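Local coordinates for SIR4-interacting protein SIF2 (PDB 1R5M), which antagonizes telomeric silencing in yeast and belongs, as a WD-repeat corepressor protein, to the Set3C complex, at residues G245-I250 with T270-H275. Numbering follows the deposited sequence.
Sequences GHHGPI and TLRIWH
His-246 lies flat against the aliphatic stem of Arg-272: CD of Arg-272 sits 3.7 Å from the centroid of the imidazole, only 10° off the ring normal, a CH-pi contact over the face. The arginine runs extended from CG to NE (chi2 179°), which carries its guanidinium past the ring to the Gly-245 backbone. That group stands almost perpendicular to the imidazole, with Gly-245 CA 3.6 Å above its plane; it packs directly on the glycine, which has no side chain to hold it off. The Trp-274 indole meets Gly-245 N with its edge, CH2 to N 4.0 Å. The imidazole's polar atoms are held too, NE2 by Ser-264 OG, which also bonds Trp-274 NE1, and ND1 by Asp-268 OD2, the Asp-His-Ser-Trp tetrad found in many WD repeats. Packing slackens toward exposed His-247, whose ring edge only approaches Arg-272, CE1 to NH2 4.2 Å. An alanine in place of Arg-272 would probably uncover the imidazole face that CD now covers and take from Ser-281 OG its hydrogen bond with NH1. The contact joins the loop between strands 241-243 and 250-256 to strand 271-274, which lies between 261-266 and 283-285 in a four-stranded propeller blade.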
loop_
_atom_site.group_PDB
_atom_site.type_symbol
_atom_site.label_atom_id
_atom_site.label_comp_id
_atom_site.label_asym_id
_atom_site.label_seq_id
_atom_site.Cartn_x
_atom_site.Cartn_y
_atom_site.Cartn_z
ATOM N N GLY A 245 -14.493 -17.171 -1.826
ATOM C CA GLY A 245 -13.674 -17.702 -2.903
ATOM C C GLY A 245 -12.243 -18.008 -2.499
ATOM O O GLY A 245 -11.724 -19.079 -2.809
ATOM N N HIS A 246 -11.594 -17.075 -1.810
ATOM C CA HIS A 246 -10.213 -17.287 -1.382
ATOM C C HIS A 246 -10.085 -18.371 -0.316
ATOM O O HIS A 246 -11.013 -18.601 0.463
ATOM C CB HIS A 246 -9.612 -15.979 -0.860
ATOM C CG HIS A 246 -9.264 -15.005 -1.940
ATOM N ND1 HIS A 246 -8.334 -15.283 -2.920
ATOM C CD2 HIS A 246 -9.701 -13.745 -2.183
ATOM C CE1 HIS A 246 -8.213 -14.238 -3.719
ATOM N NE2 HIS A 246 -9.030 -13.291 -3.293
ATOM N N HIS A 247 -8.930 -19.032 -0.287
ATOM C CA HIS A 247 -8.680 -20.098 0.678
ATOM C C HIS A 247 -7.564 -19.740 1.654
ATOM O O HIS A 247 -7.030 -20.610 2.343
ATOM C CB HIS A 247 -8.305 -21.398 -0.041
ATOM C CG HIS A 247 -9.274 -21.803 -1.108
ATOM N ND1 HIS A 247 -9.386 -21.130 -2.305
ATOM C CD2 HIS A 247 -10.173 -22.815 -1.157
ATOM C CE1 HIS A 247 -10.313 -21.710 -3.047
ATOM N NE2 HIS A 247 -10.806 -22.734 -2.374
ATOM N N GLY A 248 -7.208 -18.462 1.712
ATOM C CA GLY A 248 -6.155 -18.038 2.614
ATOM C C GLY A 248 -6.309 -16.575 2.981
ATOM O O GLY A 248 -7.172 -15.897 2.425
ATOM N N PRO A 249 -5.491 -16.058 3.912
ATOM C CA PRO A 249 -5.566 -14.655 4.331
ATOM C C PRO A 249 -5.570 -13.675 3.159
ATOM O O PRO A 249 -4.944 -13.918 2.124
ATOM C CB PRO A 249 -4.338 -14.501 5.219
ATOM C CG PRO A 249 -4.246 -15.853 5.868
ATOM C CD PRO A 249 -4.475 -16.783 4.698
ATOM N N ILE A 250 -6.279 -12.565 3.337
ATOM C CA ILE A 250 -6.391 -11.536 2.310
ATOM C C ILE A 250 -5.246 -10.537 2.456
ATOM O O ILE A 250 -5.137 -9.846 3.468
ATOM C CB ILE A 250 -7.746 -10.803 2.428
ATOM C CG1 ILE A 250 -8.895 -11.817 2.365
ATOM C CG2 ILE A 250 -7.881 -9.774 1.319
ATOM C CD1 ILE A 250 -8.924 -12.653 1.089
ATOM N N THR A 270 -3.657 -16.489 -5.382
ATOM C CA THR A 270 -4.536 -16.060 -6.461
ATOM C C THR A 270 -5.042 -14.640 -6.302
ATOM O O THR A 270 -4.999 -14.059 -5.215
ATOM C CB THR A 270 -5.799 -16.940 -6.569
ATOM O OG1 THR A 270 -6.647 -16.701 -5.436
ATOM C CG2 THR A 270 -5.429 -18.415 -6.625
ATOM N N LEU A 271 -5.507 -14.097 -7.418
ATOM C CA LEU A 271 -6.124 -12.782 -7.449
ATOM C C LEU A 271 -7.563 -13.051 -7.834
ATOM O O LEU A 271 -7.840 -13.957 -8.621
ATOM C CB LEU A 271 -5.532 -11.897 -8.542
ATOM C CG LEU A 271 -4.082 -11.448 -8.464
ATOM C CD1 LEU A 271 -3.816 -10.497 -9.621
ATOM C CD2 LEU A 271 -3.814 -10.768 -7.131
ATOM N N ARG A 272 -8.482 -12.285 -7.270
ATOM C CA ARG A 272 -9.879 -12.415 -7.645
ATOM C C ARG A 272 -10.409 -11.017 -7.943
ATOM O O ARG A 272 -9.933 -10.024 -7.381
ATOM C CB ARG A 272 -10.693 -13.100 -6.538
ATOM C CG ARG A 272 -10.563 -14.630 -6.562
ATOM C CD ARG A 272 -11.361 -15.294 -5.442
ATOM N NE ARG A 272 -11.161 -16.745 -5.394
ATOM C CZ ARG A 272 -11.876 -17.635 -6.078
ATOM N NH1 ARG A 272 -12.857 -17.240 -6.879
ATOM N NH2 ARG A 272 -11.613 -18.932 -5.954
ATOM N N ILE A 273 -11.361 -10.948 -8.866
ATOM C CA ILE A 273 -11.989 -9.689 -9.261
ATOM C C ILE A 273 -13.457 -9.858 -8.894
ATOM O O ILE A 273 -14.083 -10.847 -9.281
ATOM C CB ILE A 273 -11.872 -9.447 -10.787
ATOM C CG1 ILE A 273 -10.399 -9.451 -11.219
ATOM C CG2 ILE A 273 -12.530 -8.124 -11.151
ATOM C CD1 ILE A 273 -9.552 -8.353 -10.601
ATOM N N TRP A 274 -14.009 -8.906 -8.148
ATOM C CA TRP A 274 -15.402 -9.009 -7.717
ATOM C C TRP A 274 -16.296 -7.899 -8.236
ATOM O O TRP A 274 -15.937 -6.718 -8.190
ATOM C CB TRP A 274 -15.494 -9.016 -6.187
ATOM C CG TRP A 274 -14.522 -9.920 -5.508
ATOM C CD1 TRP A 274 -13.202 -9.664 -5.254
ATOM C CD2 TRP A 274 -14.787 -11.226 -4.984
ATOM N NE1 TRP A 274 -12.632 -10.728 -4.604
ATOM C CE2 TRP A 274 -13.580 -11.701 -4.424
ATOM C CE3 TRP A 274 -15.925 -12.043 -4.934
ATOM C CZ2 TRP A 274 -13.477 -12.956 -3.818
ATOM C CZ3 TRP A 274 -15.823 -13.296 -4.330
ATOM C CH2 TRP A 274 -14.605 -13.738 -3.779
ATOM N N HIS A 275 -17.470 -8.295 -8.717
ATOM C CA HIS A 275 -18.465 -7.360 -9.227
ATOM C C HIS A 275 -19.686 -7.346 -8.314
ATOM O O HIS A 275 -20.200 -6.282 -7.970
ATOM C CB HIS A 275 -18.907 -7.766 -10.631
ATOM C CG HIS A 275 -20.237 -7.204 -11.027
ATOM N ND1 HIS A 275 -20.431 -5.868 -11.299
ATOM C CD2 HIS A 275 -21.445 -7.796 -11.169
ATOM C CE1 HIS A 275 -21.702 -5.661 -11.594
ATOM N NE2 HIS A 275 -22.339 -6.816 -11.522
#